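Local coordinates for secreted effector protein SopD (Salmonella typhimurium, PDB 5CPC), which is a type III secreted effector that alters host cell physiology, contributes to replication in macrophages and helps drive membrane fission and macropinosome formation during invasion, at residues 165-177 / 251-263. Residues are numbered along the deposited sequence; the frame is centred on the assembly and turned at random.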
ATOM      1  N   LEU A 165       7.987  -6.234 -13.685  1.00 56.28           N
ATOM      2  CA  LEU A 165       9.012  -6.558 -12.675  1.00 58.69           C
ATOM      3  C   LEU A 165      10.240  -7.257 -13.281  1.00 62.49           C
ATOM      4  O   LEU A 165      11.298  -7.375 -12.633  1.00 62.89           O
ATOM      5  CB  LEU A 165       8.410  -7.442 -11.576  1.00 56.55           C
ATOM      6  CG  LEU A 165       9.311  -8.130 -10.542  1.00 55.22           C
ATOM      7  CD1 LEU A 165       9.464  -7.287  -9.305  1.00 52.90           C
ATOM      8  CD2 LEU A 165       8.778  -9.512 -10.164  1.00 53.87           C
ATOM      9  N   GLN A 166      10.046  -7.789 -14.493  1.00 64.99           N
ATOM     10  CA  GLN A 166      11.103  -8.387 -15.262  1.00 68.41           C
ATOM     11  C   GLN A 166      12.224  -7.380 -15.471  1.00 70.24           C
ATOM     12  O   GLN A 166      13.367  -7.729 -15.366  1.00 72.84           O
ATOM     13  CB  GLN A 166      10.538  -8.846 -16.587  1.00 69.31           C
ATOM     14  CG  GLN A 166      10.915 -10.273 -16.957  1.00 71.69           C
ATOM     15  CD  GLN A 166      10.353 -10.677 -18.309  1.00 75.74           C
ATOM     16  OE1 GLN A 166      10.696 -10.083 -19.377  1.00 72.08           O
ATOM     17  NE2 GLN A 166       9.480 -11.709 -18.283  1.00 75.11           N
ATOM     18  N   GLU A 167      11.873  -6.138 -15.762  1.00 71.24           N
ATOM     19  CA  GLU A 167      12.743  -4.962 -15.583  1.00 73.50           C
ATOM     20  C   GLU A 167      13.375  -4.754 -14.162  1.00 73.57           C
ATOM     21  O   GLU A 167      14.577  -5.004 -13.945  1.00 75.28           O
ATOM     22  CB  GLU A 167      11.934  -3.716 -15.939  1.00 73.04           C
ATOM     23  CG  GLU A 167      12.760  -2.455 -16.067  1.00 77.56           C
ATOM     24  CD  GLU A 167      12.162  -1.508 -17.074  1.00 81.51           C
ATOM     25  OE1 GLU A 167      12.847  -0.532 -17.440  1.00 85.53           O
ATOM     26  OE2 GLU A 167      11.021  -1.762 -17.522  1.00 82.07           O
ATOM     27  N   SER A 168      12.577  -4.276 -13.207  1.00 71.50           N
ATOM     28  CA  SER A 168      13.061  -4.011 -11.837  1.00 70.40           C
ATOM     29  C   SER A 168      11.876  -3.884 -10.860  1.00 68.37           C
ATOM     30  O   SER A 168      10.756  -3.697 -11.312  1.00 67.86           O
ATOM     31  CB  SER A 168      13.820  -2.698 -11.843  1.00 70.46           C
ATOM     32  OG  SER A 168      12.913  -1.651 -12.125  1.00 68.66           O
ATOM     33  N   ILE A 169      12.121  -3.909  -9.546  1.00 67.47           N
ATOM     34  CA  ILE A 169      11.044  -3.657  -8.562  1.00 65.71           C
ATOM     35  C   ILE A 169      10.442  -2.275  -8.715  1.00 64.10           C
ATOM     36  O   ILE A 169       9.219  -2.111  -8.585  1.00 62.59           O
ATOM     37  CB  ILE A 169      11.483  -3.837  -7.065  1.00 65.90           C
ATOM     38  CG1 ILE A 169      12.519  -4.966  -6.930  1.00 68.96           C
ATOM     39  CG2 ILE A 169      10.242  -4.134  -6.172  1.00 65.59           C
ATOM     40  CD1 ILE A 169      12.633  -5.692  -5.529  1.00 66.46           C
ATOM     41  N   SER A 170      11.306  -1.284  -8.981  1.00 63.45           N
ATOM     42  CA  SER A 170      10.890   0.098  -9.052  1.00 61.56           C
ATOM     43  C   SER A 170       9.900   0.260 -10.179  1.00 60.96           C
ATOM     44  O   SER A 170       8.998   1.084 -10.070  1.00 60.52           O
ATOM     45  CB  SER A 170      12.088   1.089  -9.269  1.00 63.67           C
ATOM     46  OG  SER A 170      13.336   0.434  -9.086  1.00 62.85           O
ATOM     47  N   THR A 171      10.080  -0.485 -11.279  1.00 61.91           N
ATOM     48  CA  THR A 171       9.135  -0.394 -12.426  1.00 61.47           C
ATOM     49  C   THR A 171       7.776  -0.975 -12.096  1.00 58.87           C
ATOM     50  O   THR A 171       6.768  -0.370 -12.425  1.00 58.82           O
ATOM     51  CB  THR A 171       9.661  -1.017 -13.732  1.00 62.51           C
ATOM     52  OG1 THR A 171      10.898  -0.393 -14.088  1.00 67.55           O
ATOM     53  CG2 THR A 171       8.674  -0.788 -14.862  1.00 63.34           C
ATOM     54  N   LEU A 172       7.752  -2.133 -11.432  1.00 57.48           N
ATOM     55  CA  LEU A 172       6.505  -2.650 -10.804  1.00 54.58           C
ATOM     56  C   LEU A 172       5.879  -1.618  -9.857  1.00 54.48           C
ATOM     57  O   LEU A 172       4.706  -1.277  -9.979  1.00 53.61           O
ATOM     58  CB  LEU A 172       6.823  -3.913  -9.986  1.00 53.23           C
ATOM     59  CG  LEU A 172       5.624  -4.517  -9.246  1.00 50.66           C
ATOM     60  CD1 LEU A 172       4.419  -4.615 -10.149  1.00 45.62           C
ATOM     61  CD2 LEU A 172       5.988  -5.860  -8.655  1.00 45.89           C
ATOM     62  N   ARG A 173       6.672  -1.149  -8.892  1.00 55.43           N
ATOM     63  CA  ARG A 173       6.193  -0.247  -7.842  1.00 55.89           C
ATOM     64  C   ARG A 173       5.591   1.082  -8.356  1.00 54.71           C
ATOM     65  O   ARG A 173       4.539   1.514  -7.867  1.00 53.44           O
ATOM     66  CB  ARG A 173       7.334  -0.034  -6.846  1.00 57.29           C
ATOM     67  CG  ARG A 173       7.158   1.078  -5.776  1.00 61.41           C
ATOM     68  CD  ARG A 173       8.304   0.956  -4.754  1.00 65.45           C
ATOM     69  NE  ARG A 173       8.324  -0.382  -4.124  1.00 62.89           N
ATOM     70  CZ  ARG A 173       9.436  -1.064  -3.882  1.00 65.26           C
ATOM     71  NH1 ARG A 173      10.617  -0.592  -4.237  1.00 64.34           N
ATOM     72  NH2 ARG A 173       9.375  -2.244  -3.310  1.00 69.44           N
ATOM     73  N   LYS A 174       6.248   1.693  -9.363  1.00 55.73           N
ATOM     74  CA  LYS A 174       5.776   2.905 -10.037  1.00 56.29           C
ATOM     75  C   LYS A 174       4.359   2.712 -10.484  1.00 55.35           C
ATOM     76  O   LYS A 174       3.524   3.613 -10.366  1.00 53.42           O
ATOM     77  CB  LYS A 174       6.578   3.184 -11.307  1.00 58.22           C
ATOM     78  CG  LYS A 174       7.800   4.052 -11.183  1.00 63.87           C
ATOM     79  CD  LYS A 174       8.401   4.414 -12.625  1.00 70.39           C
ATOM     80  CE  LYS A 174       7.335   5.052 -13.585  1.00 71.24           C
ATOM     81  NZ  LYS A 174       7.832   6.252 -14.338  1.00 72.12           N
ATOM     82  N   GLU A 175       4.089   1.520 -11.028  1.00 54.81           N
ATOM     83  CA  GLU A 175       2.777   1.244 -11.575  1.00 54.99           C
ATOM     84  C   GLU A 175       1.802   1.087 -10.475  1.00 51.77           C
ATOM     85  O   GLU A 175       0.610   1.411 -10.618  1.00 51.87           O
ATOM     86  CB  GLU A 175       2.778  -0.036 -12.458  1.00 55.22           C
ATOM     87  CG  GLU A 175       3.395   0.217 -13.844  1.00 60.68           C
ATOM     88  CD  GLU A 175       2.686   1.329 -14.587  1.00 64.66           C
ATOM     89  OE1 GLU A 175       1.503   1.191 -14.937  1.00 67.93           O
ATOM     90  OE2 GLU A 175       3.318   2.351 -14.830  1.00 69.99           O
ATOM     91  N   VAL A 176       2.268   0.530  -9.386  1.00 50.63           N
ATOM     92  CA  VAL A 176       1.364   0.390  -8.228  1.00 49.47           C
ATOM     93  C   VAL A 176       1.173   1.790  -7.597  1.00 50.26           C
ATOM     94  O   VAL A 176       0.041   2.274  -7.480  1.00 48.74           O
ATOM     95  CB  VAL A 176       1.948  -0.579  -7.207  1.00 49.27           C
ATOM     96  CG1 VAL A 176       1.051  -0.633  -5.924  1.00 46.83           C
ATOM     97  CG2 VAL A 176       2.185  -1.972  -7.846  1.00 48.35           C
ATOM     98  N   THR A 177       2.296   2.421  -7.202  1.00 51.07           N
ATOM     99  CA  THR A 177       2.242   3.733  -6.464  1.00 52.60           C
ATOM    100  C   THR A 177       1.619   4.846  -7.333  1.00 54.82           C
ATOM    101  O   THR A 177       0.842   5.683  -6.840  1.00 55.87           O
ATOM    102  CB  THR A 177       3.603   4.144  -5.751  1.00 52.41           C
ATOM    103  OG1 THR A 177       4.662   4.328  -6.705  1.00 51.54           O
ATOM    104  CG2 THR A 177       4.035   3.120  -4.725  1.00 48.59           C
ATOM    105  N   SER A 251       2.571   1.371   4.497  1.00 51.58           N
ATOM    106  CA  SER A 251       3.795   1.937   3.928  1.00 52.06           C
ATOM    107  C   SER A 251       4.823   0.892   3.410  1.00 52.19           C
ATOM    108  O   SER A 251       5.519   1.122   2.392  1.00 52.59           O
ATOM    109  CB  SER A 251       4.365   3.077   4.816  1.00 53.72           C
ATOM    110  OG  SER A 251       5.012   2.651   5.945  1.00 60.49           O
ATOM    111  N   TYR A 252       4.922  -0.269   4.068  1.00 50.56           N
ATOM    112  CA  TYR A 252       5.844  -1.297   3.632  1.00 49.98           C
ATOM    113  C   TYR A 252       5.431  -1.796   2.268  1.00 50.11           C
ATOM    114  O   TYR A 252       6.269  -1.922   1.358  1.00 49.42           O
ATOM    115  CB  TYR A 252       5.844  -2.515   4.598  1.00 50.59           C
ATOM    116  CG  TYR A 252       6.386  -3.780   3.969  1.00 50.72           C
ATOM    117  CD1 TYR A 252       7.761  -3.937   3.756  1.00 49.82           C
ATOM    118  CD2 TYR A 252       5.528  -4.792   3.511  1.00 50.90           C
ATOM    119  CE1 TYR A 252       8.276  -5.068   3.133  1.00 53.64           C
ATOM    120  CE2 TYR A 252       6.047  -5.946   2.875  1.00 53.33           C
ATOM    121  CZ  TYR A 252       7.435  -6.058   2.694  1.00 52.18           C
ATOM    122  OH  TYR A 252       7.981  -7.167   2.097  1.00 56.64           O
ATOM    123  N   LEU A 253       4.151  -2.132   2.154  1.00 48.81           N
ATOM    124  CA  LEU A 253       3.669  -2.711   0.924  1.00 50.99           C
ATOM    125  C   LEU A 253       3.721  -1.732  -0.255  1.00 51.08           C
ATOM    126  O   LEU A 253       4.029  -2.165  -1.403  1.00 51.38           O
ATOM    127  CB  LEU A 253       2.287  -3.342   1.111  1.00 50.76           C
ATOM    128  CG  LEU A 253       1.681  -4.275   0.088  1.00 53.66           C
ATOM    129  CD1 LEU A 253       2.371  -5.649   0.028  1.00 57.75           C
ATOM    130  CD2 LEU A 253       0.251  -4.422   0.445  1.00 54.61           C
ATOM    131  N   LEU A 254       3.458  -0.439   0.001  1.00 49.36           N
ATOM    132  CA  LEU A 254       3.642   0.596  -1.040  1.00 48.79           C
ATOM    133  C   LEU A 254       5.059   0.812  -1.453  1.00 49.58           C
ATOM    134  O   LEU A 254       5.319   0.890  -2.632  1.00 51.40           O
ATOM    135  CB  LEU A 254       3.069   1.947  -0.633  1.00 46.73           C
ATOM    136  CG  LEU A 254       1.548   1.944  -0.554  1.00 46.76           C
ATOM    137  CD1 LEU A 254       1.057   3.197   0.219  1.00 41.09           C
ATOM    138  CD2 LEU A 254       0.950   1.859  -2.018  1.00 44.77           C
ATOM    139  N   HIS A 255       5.998   0.938  -0.512  1.00 50.83           N
ATOM    140  CA  HIS A 255       7.330   1.502  -0.846  1.00 52.09           C
ATOM    141  C   HIS A 255       8.515   0.622  -0.605  1.00 52.91           C
ATOM    142  O   HIS A 255       9.591   0.904  -1.102  1.00 54.12           O
ATOM    143  CB  HIS A 255       7.580   2.862  -0.109  1.00 51.89           C
ATOM    144  CG  HIS A 255       6.495   3.870  -0.326  1.00 49.94           C
ATOM    145  ND1 HIS A 255       6.345   4.561  -1.509  1.00 50.62           N
ATOM    146  CD2 HIS A 255       5.515   4.322   0.497  1.00 50.27           C
ATOM    147  CE1 HIS A 255       5.298   5.371  -1.415  1.00 49.08           C
ATOM    148  NE2 HIS A 255       4.775   5.241  -0.210  1.00 46.54           N
ATOM    149  N   SER A 256       8.346  -0.422   0.188  1.00 54.50           N
ATOM    150  CA  SER A 256       9.474  -1.322   0.500  1.00 58.41           C
ATOM    151  C   SER A 256       9.362  -2.808   0.067  1.00 58.38           C
ATOM    152  O   SER A 256      10.361  -3.534   0.015  1.00 60.61           O
ATOM    153  CB  SER A 256       9.822  -1.194   1.972  1.00 58.40           C
ATOM    154  OG  SER A 256      10.209   0.135   2.166  1.00 62.30           O
ATOM    155  N   TYR A 257       8.154  -3.231  -0.271  1.00 57.55           N
ATOM    156  CA  TYR A 257       7.879  -4.634  -0.573  1.00 58.25           C
ATOM    157  C   TYR A 257       8.741  -5.149  -1.718  1.00 59.39           C
ATOM    158  O   TYR A 257       8.745  -4.539  -2.767  1.00 59.21           O
ATOM    159  CB  TYR A 257       6.395  -4.751  -0.956  1.00 56.94           C
ATOM    160  CG  TYR A 257       5.975  -6.045  -1.620  1.00 56.92           C
ATOM    161  CD1 TYR A 257       5.814  -7.230  -0.871  1.00 55.24           C
ATOM    162  CD2 TYR A 257       5.695  -6.081  -2.985  1.00 56.48           C
ATOM    163  CE1 TYR A 257       5.413  -8.409  -1.474  1.00 50.95           C
ATOM    164  CE2 TYR A 257       5.325  -7.272  -3.612  1.00 54.33           C
ATOM    165  CZ  TYR A 257       5.177  -8.422  -2.841  1.00 52.10           C
ATOM    166  OH  TYR A 257       4.755  -9.559  -3.444  1.00 49.49           O
ATOM    167  N   SER A 258       9.455  -6.256  -1.507  1.00 61.04           N
ATOM    168  CA  SER A 258      10.007  -7.056  -2.622  1.00 62.89           C
ATOM    169  C   SER A 258       9.382  -8.461  -2.671  1.00 63.03           C
ATOM    170  O   SER A 258       9.405  -9.188  -1.655  1.00 61.85           O
ATOM    171  CB  SER A 258      11.516  -7.206  -2.503  1.00 64.72           C
ATOM    172  OG  SER A 258      11.932  -8.484  -2.982  1.00 64.73           O
ATOM    173  N   PRO A 259       8.857  -8.852  -3.853  1.00 63.06           N
ATOM    174  CA  PRO A 259       8.231 -10.150  -4.046  1.00 63.58           C
ATOM    175  C   PRO A 259       9.236 -11.276  -4.115  1.00 65.80           C
ATOM    176  O   PRO A 259       8.847 -12.458  -3.997  1.00 65.74           O
ATOM    177  CB  PRO A 259       7.547  -9.999  -5.407  1.00 62.55           C
ATOM    178  CG  PRO A 259       8.457  -9.081  -6.153  1.00 63.42           C
ATOM    179  CD  PRO A 259       8.804  -8.052  -5.089  1.00 63.11           C
ATOM    180  N   PHE A 260      10.506 -10.920  -4.326  1.00 67.98           N
ATOM    181  CA  PHE A 260      11.589 -11.895  -4.483  1.00 70.35           C
ATOM    182  C   PHE A 260      11.797 -12.669  -3.215  1.00 72.25           C
ATOM    183  O   PHE A 260      11.995 -12.096  -2.147  1.00 72.17           O
ATOM    184  CB  PHE A 260      12.921 -11.229  -4.913  1.00 70.85           C
ATOM    185  CG  PHE A 260      12.851 -10.603  -6.256  1.00 70.63           C
ATOM    186  CD1 PHE A 260      13.073  -9.257  -6.417  1.00 70.60           C
ATOM    187  CD2 PHE A 260      12.496 -11.361  -7.362  1.00 72.13           C
ATOM    188  CE1 PHE A 260      12.976  -8.674  -7.657  1.00 72.89           C
ATOM    189  CE2 PHE A 260      12.385 -10.790  -8.596  1.00 74.08           C
ATOM    190  CZ  PHE A 260      12.632  -9.441  -8.750  1.00 75.22           C
ATOM    191  N   SER A 261      11.805 -13.980  -3.357  1.00 73.41           N
ATOM    192  CA  SER A 261      11.775 -14.849  -2.221  1.00 75.98           C
ATOM    193  C   SER A 261      13.009 -14.795  -1.341  1.00 78.70           C
ATOM    194  O   SER A 261      12.943 -15.105  -0.143  1.00 79.05           O
ATOM    195  CB  SER A 261      11.605 -16.265  -2.715  1.00 76.43           C
ATOM    196  OG  SER A 261      12.311 -17.114  -1.844  1.00 80.12           O
ATOM    197  N   GLU A 262      14.134 -14.448  -1.959  1.00 81.59           N
ATOM    198  CA  GLU A 262      15.465 -14.657  -1.373  1.00 85.01           C
ATOM    199  C   GLU A 262      15.857 -13.602  -0.332  1.00 85.85           C
ATOM    200  O   GLU A 262      16.636 -13.884   0.595  1.00 87.46           O
ATOM    201  CB  GLU A 262      16.525 -14.771  -2.485  1.00 86.83           C
ATOM    202  CG  GLU A 262      17.669 -15.806  -2.235  1.00 90.99           C
ATOM    203  CD  GLU A 262      17.224 -17.109  -1.536  1.00 94.04           C
ATOM    204  OE1 GLU A 262      17.261 -18.198  -2.176  1.00 95.56           O
ATOM    205  OE2 GLU A 262      16.853 -17.045  -0.338  1.00 93.98           O
ATOM    206  N   PHE A 263      15.329 -12.390  -0.494  1.00 84.69           N
ATOM    207  CA  PHE A 263      15.449 -11.380   0.539  1.00 85.00           C
ATOM    208  C   PHE A 263      14.130 -11.355   1.331  1.00 84.01           C
ATOM    209  O   PHE A 263      13.263 -10.473   1.162  1.00 82.30           O
ATOM    210  CB  PHE A 263      15.795 -10.009  -0.053  1.00 84.60           C
TER
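Helix 169-177, with Leu-165 of the preceding helix 163-167, packs against the C-terminal part of helix 248-256 and the extended chain that follows it; the short axes of helices 169-177 and 251-256 come within 9.7 Å at 125°. Arg-173 extends with CG trans to the main-chain N (chi1 170°), then bends at chi3, which brings the guanidinium against the backbone carbonyls of 254-257. His-255 O sits over the centre of one guanidinium face, 3.4 Å from CZ of Arg-173. Tyr-257 O lies near the guanidinium plane at its edge, beside NH2. One turn further toward the C-terminus of helix 169-177, the methyl CG2 of Thr-177 abuts Leu-254 O at 3.3 Å, while its OG1 is hydrogen-bonded to O of Thr-317, the last residue. Toward Leu-165 the contact turns apolar. Ile-169, in the first turn of helix 169-177, sets CD1 at the edge of the Phe-260 ring, 3.7 Å from CE1, and against Ser-258 CB. Leu-165 CD1 touches both Pro-259 CG (3.8 Å) and Phe-260 CZ (3.9 Å). Beyond, Met-158 of helix 141-160 touches Leu-172 and Pro-259. The guanidinium thus lies among the main-chain carbonyls of Leu-254, His-255 and Tyr-257, which probably favours its positive charge, while Leu-165 and Ile-169 meet chain 258-260 by van der Waals packing.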